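PDB 2X7I: mevalonate kinase from Staphylococcus aureus, which probably catalyses the ATP-dependent phosphorylation of mevalonate to 5-phosphomevalonate, an early step of the mevalonate route to isoprenoids. Local coordinates for residues T4-E10 with R113-L119; S53-Y59 with L87-T93; L213-A217 with D231-C236. All blocks are in the same frame, centred on the assembly; numbering follows the deposited sequence. Where two conformers were deposited one is given.

Contact 1 (T4-E10 with R113-L119); sequences TRKGYGE and RASYDFL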
loop_
_atom_site.group_PDB
_atom_site.type_symbol
_atom_site.label_atom_id
_atom_site.label_comp_id
_atom_site.label_asym_id
_atom_site.label_seq_id
_atom_site.Cartn_x
_atom_site.Cartn_y
_atom_site.Cartn_z
ATOM N N THR A 4 6.074 -4.829 31.760
ATOM C CA THR A 4 6.024 -4.694 30.275
ATOM C C THR A 4 6.489 -5.991 29.594
ATOM O O THR A 4 7.672 -6.128 29.258
ATOM C CB THR A 4 6.873 -3.468 29.792
ATOM O OG1 THR A 4 8.272 -3.695 30.022
ATOM C CG2 THR A 4 6.438 -2.180 30.518
ATOM N N ARG A 5 5.553 -6.930 29.388
ATOM C CA ARG A 5 5.875 -8.291 28.900
ATOM C C ARG A 5 5.468 -8.649 27.447
ATOM O O ARG A 5 6.183 -9.405 26.798
ATOM C CB ARG A 5 5.295 -9.351 29.846
ATOM C CG ARG A 5 6.203 -9.724 31.019
ATOM C CD ARG A 5 5.704 -10.979 31.749
ATOM N NE ARG A 5 4.281 -10.894 32.100
ATOM C CZ ARG A 5 3.540 -11.913 32.535
ATOM N NH1 ARG A 5 4.065 -13.125 32.710
ATOM N NH2 ARG A 5 2.256 -11.720 32.817
ATOM N N LYS A 6 4.322 -8.170 26.957
ATOM C CA LYS A 6 3.846 -8.574 25.620
ATOM C C LYS A 6 3.010 -7.513 24.893
ATOM O O LYS A 6 2.174 -6.840 25.495
ATOM C CB LYS A 6 3.072 -9.896 25.684
ATOM C CG LYS A 6 2.767 -10.501 24.296
ATOM C CD LYS A 6 2.734 -12.041 24.296
ATOM C CE LYS A 6 1.364 -12.604 24.657
ATOM N NZ LYS A 6 0.377 -12.417 23.543
ATOM N N GLY A 7 3.241 -7.390 23.586
ATOM C CA GLY A 7 2.631 -6.337 22.776
ATOM C C GLY A 7 2.406 -6.729 21.329
ATOM O O GLY A 7 3.278 -7.295 20.676
ATOM N N TYR A 8 1.228 -6.401 20.824
ATOM C CA TYR A 8 0.815 -6.796 19.491
ATOM C C TYR A 8 0.327 -5.584 18.696
ATOM O O TYR A 8 -0.379 -4.735 19.236
ATOM C CB TYR A 8 -0.307 -7.836 19.592
ATOM C CG TYR A 8 -0.793 -8.288 18.246
ATOM C CD1 TYR A 8 -2.013 -7.849 17.740
ATOM C CD2 TYR A 8 -0.006 -9.112 17.450
ATOM C CE1 TYR A 8 -2.455 -8.245 16.482
ATOM C CE2 TYR A 8 -0.432 -9.519 16.197
ATOM C CZ TYR A 8 -1.662 -9.085 15.717
ATOM O OH TYR A 8 -2.081 -9.480 14.466
ATOM N N GLY A 9 0.701 -5.509 17.421
ATOM C CA GLY A 9 0.191 -4.460 16.536
ATOM C C GLY A 9 -0.065 -4.929 15.117
ATOM O O GLY A 9 0.587 -5.845 14.625
ATOM N N GLU A 10 -1.024 -4.290 14.459
ATOM C CA GLU A 10 -1.374 -4.595 13.075
ATOM C C GLU A 10 -1.458 -3.331 12.253
ATOM O O GLU A 10 -1.733 -2.247 12.779
ATOM C CB GLU A 10 -2.739 -5.266 13.002
ATOM C CG GLU A 10 -2.694 -6.743 12.797
ATOM C CD GLU A 10 -4.035 -7.389 13.061
ATOM O OE1 GLU A 10 -5.060 -6.801 12.675
ATOM O OE2 GLU A 10 -4.070 -8.474 13.670
ATOM N N ARG A 113 2.552 0.445 17.139
ATOM C CA ARG A 113 1.420 -0.098 17.865
ATOM C C ARG A 113 1.846 -1.215 18.841
ATOM O O ARG A 113 1.550 -1.150 20.030
ATOM C CB ARG A 113 0.368 -0.614 16.882
ATOM C CG ARG A 113 -0.474 0.499 16.292
ATOM C CD ARG A 113 -1.378 0.030 15.153
ATOM N NE ARG A 113 -2.336 1.079 14.802
ATOM C CZ ARG A 113 -3.023 1.153 13.663
ATOM N NH1 ARG A 113 -2.889 0.234 12.711
ATOM N NH2 ARG A 113 -3.857 2.162 13.480
ATOM N N ALA A 114 2.549 -2.221 18.320
ATOM C CA ALA A 114 3.088 -3.307 19.128
ATOM C C ALA A 114 3.928 -2.787 20.292
ATOM O O ALA A 114 3.839 -3.307 21.412
ATOM C CB ALA A 114 3.929 -4.236 18.256
ATOM N N SER A 115 4.737 -1.766 20.017
ATOM C CA SER A 115 5.652 -1.195 21.009
ATOM C C SER A 115 4.899 -0.595 22.179
ATOM O O SER A 115 5.231 -0.858 23.332
ATOM C CB SER A 115 6.534 -0.105 20.384
ATOM O OG SER A 115 7.333 -0.641 19.351
ATOM N N TYR A 116 3.899 0.226 21.873
ATOM C CA TYR A 116 3.081 0.845 22.908
ATOM C C TYR A 116 2.273 -0.190 23.685
ATOM O O TYR A 116 2.132 -0.079 24.898
ATOM C CB TYR A 116 2.155 1.903 22.313
ATOM C CG TYR A 116 2.840 3.231 22.167
ATOM C CD1 TYR A 116 3.883 3.395 21.257
ATOM C CD2 TYR A 116 2.462 4.326 22.942
ATOM C CE1 TYR A 116 4.530 4.604 21.119
ATOM C CE2 TYR A 116 3.111 5.554 22.807
ATOM C CZ TYR A 116 4.139 5.677 21.888
ATOM O OH TYR A 116 4.798 6.867 21.736
ATOM N N ASP A 117 1.748 -1.187 22.983
ATOM C CA ASP A 117 0.989 -2.256 23.622
ATOM C C ASP A 117 1.864 -3.036 24.619
ATOM O O ASP A 117 1.425 -3.355 25.714
ATOM C CB ASP A 117 0.407 -3.193 22.556
ATOM C CG ASP A 117 -0.598 -4.171 23.126
ATOM O OD1 ASP A 117 -1.391 -3.755 23.992
ATOM O OD2 ASP A 117 -0.607 -5.346 22.696
ATOM N N PHE A 118 3.104 -3.310 24.224
ATOM C CA PHE A 118 4.113 -3.953 25.068
ATOM C C PHE A 118 4.422 -3.155 26.341
ATOM O O PHE A 118 4.439 -3.704 27.445
ATOM C CB PHE A 118 5.387 -4.134 24.236
ATOM C CG PHE A 118 6.511 -4.833 24.946
ATOM C CD1 PHE A 118 6.658 -6.204 24.847
ATOM C CD2 PHE A 118 7.463 -4.109 25.652
ATOM C CE1 PHE A 118 7.715 -6.846 25.447
ATOM C CE2 PHE A 118 8.527 -4.751 26.272
ATOM C CZ PHE A 118 8.651 -6.126 26.167
ATOM N N LEU A 119 4.665 -1.859 26.181
ATOM C CA LEU A 119 4.962 -0.983 27.316
ATOM C C LEU A 119 3.724 -0.648 28.154
ATOM O O LEU A 119 3.849 -0.085 29.243
ATOM C CB LEU A 119 5.635 0.299 26.830
ATOM C CG LEU A 119 7.008 0.081 26.186
ATOM C CD1 LEU A 119 7.436 1.311 25.381
ATOM C CD2 LEU A 119 8.055 -0.295 27.247
HETATM O O HOH W 1 2.756 -5.590 28.355
#
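F118 lays one face of its ring under the backbone of T4 and R5, and its edge meets the chain again near G7 N. Its CZ lies 3.2 Å from T4 O and its CE1 3.3 Å from R5 O, so the N-terminal residues curl round the ring before the strand begins. F118 has the largest area covered, 94 Å², then T4 with 80 Å², its CG2 also reaching L119 O at 3.6 Å. Further on, helix and strand run nearly antiparallel, at 154°, with axes 5.5 Å apart. Two glycines permit this closeness. A CB on G7 would stand 2.3 Å from both A114 O and F118 N, and one on G9 would run into A114 N and R113 CB; instead G7 CA packs 3.5 Å from A114 O in a CA-H...O contact. F118 CA makes another with K6 O at 3.5 Å. Polar ties fix the register: Y8 N donates to D117 OD2 at 2.8 Å, R113 NH1 to E10 O at 2.7 Å, and a water donates to K6 O (3.2 Å) and F118 O (2.7 Å). The CA-to-CB bonds of K6, Y8 and E10 point away from the helix, although Y8 CB touches D117 OD2 at 4.0 Å; Y8 OH donates a very short 2.4 Å bond to E10 OE2. Strand 29-45 pairs with this strand, bonded to the backbones of G7, G9 and the preceding R5, and A114 and F118 touch V41 and I43 there. Helix 103-119 packs against the mixed sheet in the layered alpha/beta architecture of the GHMP kinase N-terminal domain.

Contact 2 (S53-Y59 with L87-T93); sequences SIKSDVY and LAVTIQT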
loop_
_atom_site.group_PDB
_atom_site.type_symbol
_atom_site.label_atom_id
_atom_site.label_comp_id
_atom_site.label_asym_id
_atom_site.label_seq_id
_atom_site.Cartn_x
_atom_site.Cartn_y
_atom_site.Cartn_z
ATOM N N SER A 53 15.609 -12.644 19.498
ATOM C CA SER A 53 15.421 -12.975 18.090
ATOM C C SER A 53 14.511 -11.976 17.402
ATOM O O SER A 53 13.623 -11.404 18.032
ATOM C CB SER A 53 14.846 -14.384 17.938
ATOM O OG SER A 53 13.574 -14.497 18.555
ATOM N N ILE A 54 14.768 -11.761 16.113
ATOM C CA ILE A 54 13.850 -11.063 15.229
ATOM C C ILE A 54 13.553 -12.010 14.073
ATOM O O ILE A 54 14.459 -12.435 13.365
ATOM C CB ILE A 54 14.420 -9.699 14.753
ATOM C CG1 ILE A 54 13.410 -8.946 13.891
ATOM C CG2 ILE A 54 15.722 -9.864 13.978
ATOM C CD1 ILE A 54 13.804 -7.457 13.682
ATOM N N LYS A 55 12.280 -12.374 13.916
ATOM C CA LYS A 55 11.857 -13.306 12.880
ATOM C C LYS A 55 10.934 -12.604 11.896
ATOM O O LYS A 55 9.969 -11.982 12.299
ATOM C CB LYS A 55 11.138 -14.492 13.503
ATOM C CG LYS A 55 10.837 -15.626 12.515
ATOM C CD LYS A 55 10.051 -16.756 13.158
ATOM C CE LYS A 55 9.969 -17.960 12.229
ATOM N NZ LYS A 55 9.358 -19.151 12.886
ATOM N N SER A 56 11.253 -12.685 10.605
ATOM C CA SER A 56 10.412 -12.108 9.556
ATOM C C SER A 56 9.801 -13.217 8.738
ATOM O O SER A 56 10.525 -13.967 8.097
ATOM C CB SER A 56 11.226 -11.217 8.633
ATOM O OG SER A 56 11.445 -9.964 9.227
ATOM N N ASP A 57 8.471 -13.314 8.775
ATOM C CA ASP A 57 7.728 -14.326 8.029
ATOM C C ASP A 57 7.144 -13.663 6.796
ATOM O O ASP A 57 6.450 -12.644 6.901
ATOM C CB ASP A 57 6.570 -14.902 8.854
ATOM C CG ASP A 57 7.010 -15.518 10.177
ATOM O OD1 ASP A 57 8.156 -16.013 10.285
ATOM O OD2 ASP A 57 6.177 -15.520 11.111
ATOM N N VAL A 58 7.417 -14.228 5.628
ATOM C CA VAL A 58 6.845 -13.694 4.392
ATOM C C VAL A 58 5.931 -14.742 3.782
ATOM O O VAL A 58 6.327 -15.896 3.560
ATOM C CB VAL A 58 7.916 -13.209 3.388
ATOM C CG1 VAL A 58 8.553 -11.932 3.901
ATOM C CG2 VAL A 58 8.972 -14.302 3.123
ATOM N N TYR A 59 4.691 -14.319 3.541
ATOM C CA TYR A 59 3.637 -15.217 3.109
ATOM C C TYR A 59 3.581 -15.205 1.599
ATOM O O TYR A 59 3.864 -14.185 0.965
ATOM C CB TYR A 59 2.298 -14.834 3.759
ATOM C CG TYR A 59 2.250 -15.284 5.199
ATOM C CD1 TYR A 59 1.544 -16.422 5.578
ATOM C CD2 TYR A 59 2.959 -14.601 6.180
ATOM C CE1 TYR A 59 1.526 -16.839 6.901
ATOM C CE2 TYR A 59 2.941 -15.017 7.505
ATOM C CZ TYR A 59 2.228 -16.126 7.856
ATOM O OH TYR A 59 2.229 -16.527 9.173
ATOM N N LEU A 87 14.115 -10.491 24.169
ATOM C CA LEU A 87 12.921 -10.192 23.378
ATOM C C LEU A 87 12.863 -11.061 22.129
ATOM O O LEU A 87 13.867 -11.245 21.448
ATOM C CB LEU A 87 12.937 -8.734 22.896
ATOM C CG LEU A 87 12.331 -7.596 23.713
ATOM C CD1 LEU A 87 12.262 -6.347 22.836
ATOM C CD2 LEU A 87 10.947 -7.945 24.264
ATOM N N ALA A 88 11.672 -11.568 21.824
ATOM C CA ALA A 88 11.405 -12.247 20.565
ATOM C C ALA A 88 10.453 -11.365 19.777
ATOM O O ALA A 88 9.351 -11.098 20.225
ATOM C CB ALA A 88 10.795 -13.625 20.796
ATOM N N VAL A 89 10.915 -10.889 18.624
ATOM C CA VAL A 89 10.125 -10.032 17.749
ATOM C C VAL A 89 9.774 -10.805 16.484
ATOM O O VAL A 89 10.642 -11.405 15.849
ATOM C CB VAL A 89 10.881 -8.756 17.378
ATOM C CG1 VAL A 89 10.036 -7.893 16.449
ATOM C CG2 VAL A 89 11.257 -7.981 18.637
ATOM N N THR A 90 8.489 -10.791 16.143
ATOM C CA THR A 90 7.959 -11.502 14.982
ATOM C C THR A 90 7.192 -10.501 14.114
ATOM O O THR A 90 6.392 -9.715 14.618
ATOM C CB THR A 90 7.034 -12.664 15.407
ATOM O OG1 THR A 90 7.748 -13.571 16.267
ATOM C CG2 THR A 90 6.538 -13.435 14.191
ATOM N N ILE A 91 7.490 -10.503 12.818
ATOM C CA ILE A 91 6.835 -9.644 11.837
ATOM C C ILE A 91 6.280 -10.578 10.776
ATOM O O ILE A 91 7.007 -11.423 10.268
ATOM C CB ILE A 91 7.837 -8.654 11.160
ATOM C CG1 ILE A 91 8.590 -7.837 12.203
ATOM C CG2 ILE A 91 7.113 -7.681 10.216
ATOM C CD1 ILE A 91 10.099 -7.852 12.010
ATOM N N GLN A 92 4.992 -10.459 10.475
ATOM C CA GLN A 92 4.383 -11.222 9.390
ATOM C C GLN A 92 3.898 -10.242 8.335
ATOM O O GLN A 92 3.248 -9.269 8.671
ATOM C CB GLN A 92 3.188 -12.044 9.886
ATOM C CG GLN A 92 3.474 -13.023 11.012
ATOM C CD GLN A 92 2.202 -13.645 11.561
ATOM O OE1 GLN A 92 1.610 -14.523 10.938
ATOM N NE2 GLN A 92 1.769 -13.179 12.723
ATOM N N THR A 93 4.221 -10.487 7.068
ATOM C CA THR A 93 3.732 -9.624 5.997
ATOM C C THR A 93 3.119 -10.346 4.801
ATOM O O THR A 93 3.627 -11.357 4.311
ATOM C CB THR A 93 4.803 -8.640 5.469
ATOM O OG1 THR A 93 4.271 -7.956 4.327
ATOM C CG2 THR A 93 6.094 -9.351 5.069
HETATM O O HOH W 2 11.622 -13.951 17.168
#
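I91, T93 and S53, with 70, 67 and 63 Å² covered, mark the middle and the two ends of this pairing. At its start, S53 N donates to L87 O (3.0 Å) and S53 O receives V89 N (2.8 Å), while a water 2.5 Å from S53 OG donates to V89 O. I91 continues the alternation: its N gives a bond to K55 O at 2.9 Å and its O takes one from D57 N at 2.8 Å. On the face shared with I54, S56 and V89, I91 CD1 packs 4.0 Å from I54 CG1. The strands run parallel, 12° apart, as parts of a beta-alpha-beta unit whose helix 70-80 covers this face, V74 meeting I54 and L70 meeting I91. T93 lies at the far end, its N bonded to D57 O (3.1 Å), its O to Y59 N (3.2 Å) and its CG2 3.8 Å from V58 CG1; T93 OG1 bonds L95 N. Across the other face, Y59 OH donates a weak 2.7 Å bond to Q92 OE1.

Contact 3 (L213-A217 with D231-C236); sequences LVLRA and DIFNEC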
loop_
_atom_site.group_PDB
_atom_site.type_symbol
_atom_site.label_atom_id
_atom_site.label_comp_id
_atom_site.label_asym_id
_atom_site.label_seq_id
_atom_site.Cartn_x
_atom_site.Cartn_y
_atom_site.Cartn_z
ATOM N N LEU A 213 -7.495 14.450 -13.589
ATOM C CA LEU A 213 -8.191 13.193 -13.279
ATOM C C LEU A 213 -8.287 12.902 -11.774
ATOM O O LEU A 213 -9.248 12.278 -11.336
ATOM C CB LEU A 213 -7.540 12.014 -14.000
ATOM C CG LEU A 213 -7.675 12.033 -15.526
ATOM C CD1 LEU A 213 -6.761 10.986 -16.160
ATOM C CD2 LEU A 213 -9.123 11.813 -15.944
ATOM N N VAL A 214 -7.291 13.334 -10.999
ATOM C CA VAL A 214 -7.343 13.244 -9.536
ATOM C C VAL A 214 -8.426 14.178 -8.971
ATOM O O VAL A 214 -9.059 13.858 -7.963
ATOM C CB VAL A 214 -5.968 13.580 -8.879
ATOM C CG1 VAL A 214 -6.100 13.714 -7.366
ATOM C CG2 VAL A 214 -4.928 12.527 -9.233
ATOM N N LEU A 215 -8.639 15.322 -9.621
ATOM C CA LEU A 215 -9.657 16.278 -9.187
ATOM C C LEU A 215 -11.060 15.700 -9.384
ATOM O O LEU A 215 -11.906 15.792 -8.496
ATOM C CB LEU A 215 -9.514 17.609 -9.936
ATOM C CG LEU A 215 -10.496 18.725 -9.569
ATOM C CD1 LEU A 215 -10.560 18.934 -8.054
ATOM C CD2 LEU A 215 -10.143 20.029 -10.295
ATOM N N ARG A 216 -11.300 15.092 -10.539
ATOM C CA ARG A 216 -12.571 14.414 -10.777
ATOM C C ARG A 216 -12.756 13.192 -9.869
ATOM O O ARG A 216 -13.869 12.888 -9.465
ATOM C CB ARG A 216 -12.681 13.977 -12.229
ATOM C CG ARG A 216 -12.706 15.122 -13.232
ATOM C CD ARG A 216 -12.495 14.591 -14.655
ATOM N NE ARG A 216 -13.369 13.447 -14.967
ATOM C CZ ARG A 216 -13.304 12.741 -16.098
ATOM N NH1 ARG A 216 -12.418 13.055 -17.041
ATOM N NH2 ARG A 216 -14.138 11.723 -16.294
ATOM N N ALA A 217 -11.666 12.492 -9.571
ATOM C CA ALA A 217 -11.702 11.312 -8.691
ATOM C C ALA A 217 -12.113 11.640 -7.256
ATOM O O ALA A 217 -12.750 10.832 -6.597
ATOM C CB ALA A 217 -10.349 10.626 -8.692
ATOM N N ASP A 231 -14.637 5.007 -15.456
ATOM C CA ASP A 231 -14.326 5.950 -16.525
ATOM C C ASP A 231 -12.936 6.565 -16.305
ATOM O O ASP A 231 -12.068 6.489 -17.176
ATOM C CB ASP A 231 -15.410 7.028 -16.584
ATOM C CG ASP A 231 -15.103 8.135 -17.577
ATOM O OD1 ASP A 231 -14.167 8.005 -18.392
ATOM O OD2 ASP A 231 -15.817 9.153 -17.541
ATOM N N ILE A 232 -12.725 7.139 -15.126
ATOM C CA ILE A 232 -11.455 7.782 -14.776
ATOM C C ILE A 232 -10.262 6.826 -14.878
ATOM O O ILE A 232 -9.222 7.205 -15.406
ATOM C CB ILE A 232 -11.532 8.431 -13.363
ATOM C CG1 ILE A 232 -12.455 9.656 -13.418
ATOM C CG2 ILE A 232 -10.160 8.833 -12.864
ATOM C CD1 ILE A 232 -12.873 10.172 -12.074
ATOM N N PHE A 233 -10.411 5.596 -14.394
ATOM C CA PHE A 233 -9.345 4.585 -14.537
ATOM C C PHE A 233 -8.984 4.392 -16.014
ATOM O O PHE A 233 -7.814 4.393 -16.374
ATOM C CB PHE A 233 -9.769 3.237 -13.951
ATOM C CG PHE A 233 -9.392 3.029 -12.496
ATOM C CD1 PHE A 233 -9.412 4.077 -11.580
ATOM C CD2 PHE A 233 -9.049 1.766 -12.045
ATOM C CE1 PHE A 233 -9.074 3.867 -10.249
ATOM C CE2 PHE A 233 -8.706 1.549 -10.717
ATOM C CZ PHE A 233 -8.725 2.610 -9.819
ATOM N N ASN A 234 -10.002 4.226 -16.860
ATOM C CA ASN A 234 -9.795 3.938 -18.281
ATOM C C ASN A 234 -9.228 5.141 -19.043
ATOM O O ASN A 234 -8.439 4.978 -19.979
ATOM C CB ASN A 234 -11.098 3.451 -18.923
ATOM C CG ASN A 234 -11.513 2.061 -18.436
ATOM O OD1 ASN A 234 -10.678 1.156 -18.336
ATOM N ND2 ASN A 234 -12.808 1.881 -18.166
ATOM N N GLU A 235 -9.618 6.343 -18.624
ATOM C CA GLU A 235 -9.035 7.576 -19.161
ATOM C C GLU A 235 -7.569 7.720 -18.786
ATOM O O GLU A 235 -6.754 8.094 -19.630
ATOM C CB GLU A 235 -9.828 8.814 -18.712
ATOM C CG GLU A 235 -11.225 8.851 -19.305
ATOM C CD GLU A 235 -11.845 10.238 -19.355
ATOM O OE1 GLU A 235 -11.144 11.210 -19.736
ATOM O OE2 GLU A 235 -13.054 10.353 -19.056
ATOM N N CYS A 236 -7.231 7.420 -17.531
ATOM C CA CYS A 236 -5.840 7.456 -17.052
ATOM C C CYS A 236 -4.963 6.552 -17.904
ATOM O O CYS A 236 -3.886 6.943 -18.351
ATOM C CB CYS A 236 -5.730 6.971 -15.600
ATOM S SG CYS A 236 -6.400 8.049 -14.326
#
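R216 bridges two acids of the facing helix: its NH2 lies 3.3 Å from D231 OD2 and 3.3 Å from E235 OE2, both near the plane of the guanidinium, and its NH1 adds a weak 3.4 Å hydrogen bond to E235 OE2. This salt-bridge network spans an antiparallel helical hairpin, formed by helices 203-222 and 226-243, which are consecutive in the chain. The two segments run at 171° with axes 10.4 Å apart, so long side chains must fill the gap. I232 has the largest share, 88 Å² covered, with L213 close behind at 83 Å². I232 CG1 lies over one face of the R216 guanidinium, and its CD1 reaches R216 CB at 3.8 Å and A217 N at 3.6 Å. I18, from a loop, touches A217, I232 and C236, while V214 turns away from the hairpin partner toward W158 and I30 in the mixed sheet. L213 points across the interface, its CD2 4.1 Å from E235 CB and its CD1 3.5 Å from C236 SG.

From the N terminus, strand 6-16 enters the mixed sheet and the chain returns through strand 29-45 before contact 2 closes the short loop carrying helix 70-80. Helix 103-119 follows strand 87-93, and its last turns close contact 1 back onto the first residues, so contact 2 nests inside contact 1. These two touch directly, F118 CZ lying 3.5 Å from L87 CD2, and both build on the sheet in which strand 29-45 lies between strands 6-16 and 87-93. Contact 3 comes in series after them, a local closure between successive helices. Its centre lies about 41 Å from that of contact 1 and about 39 Å from that of contact 2, on the opposite side of the chain's centre.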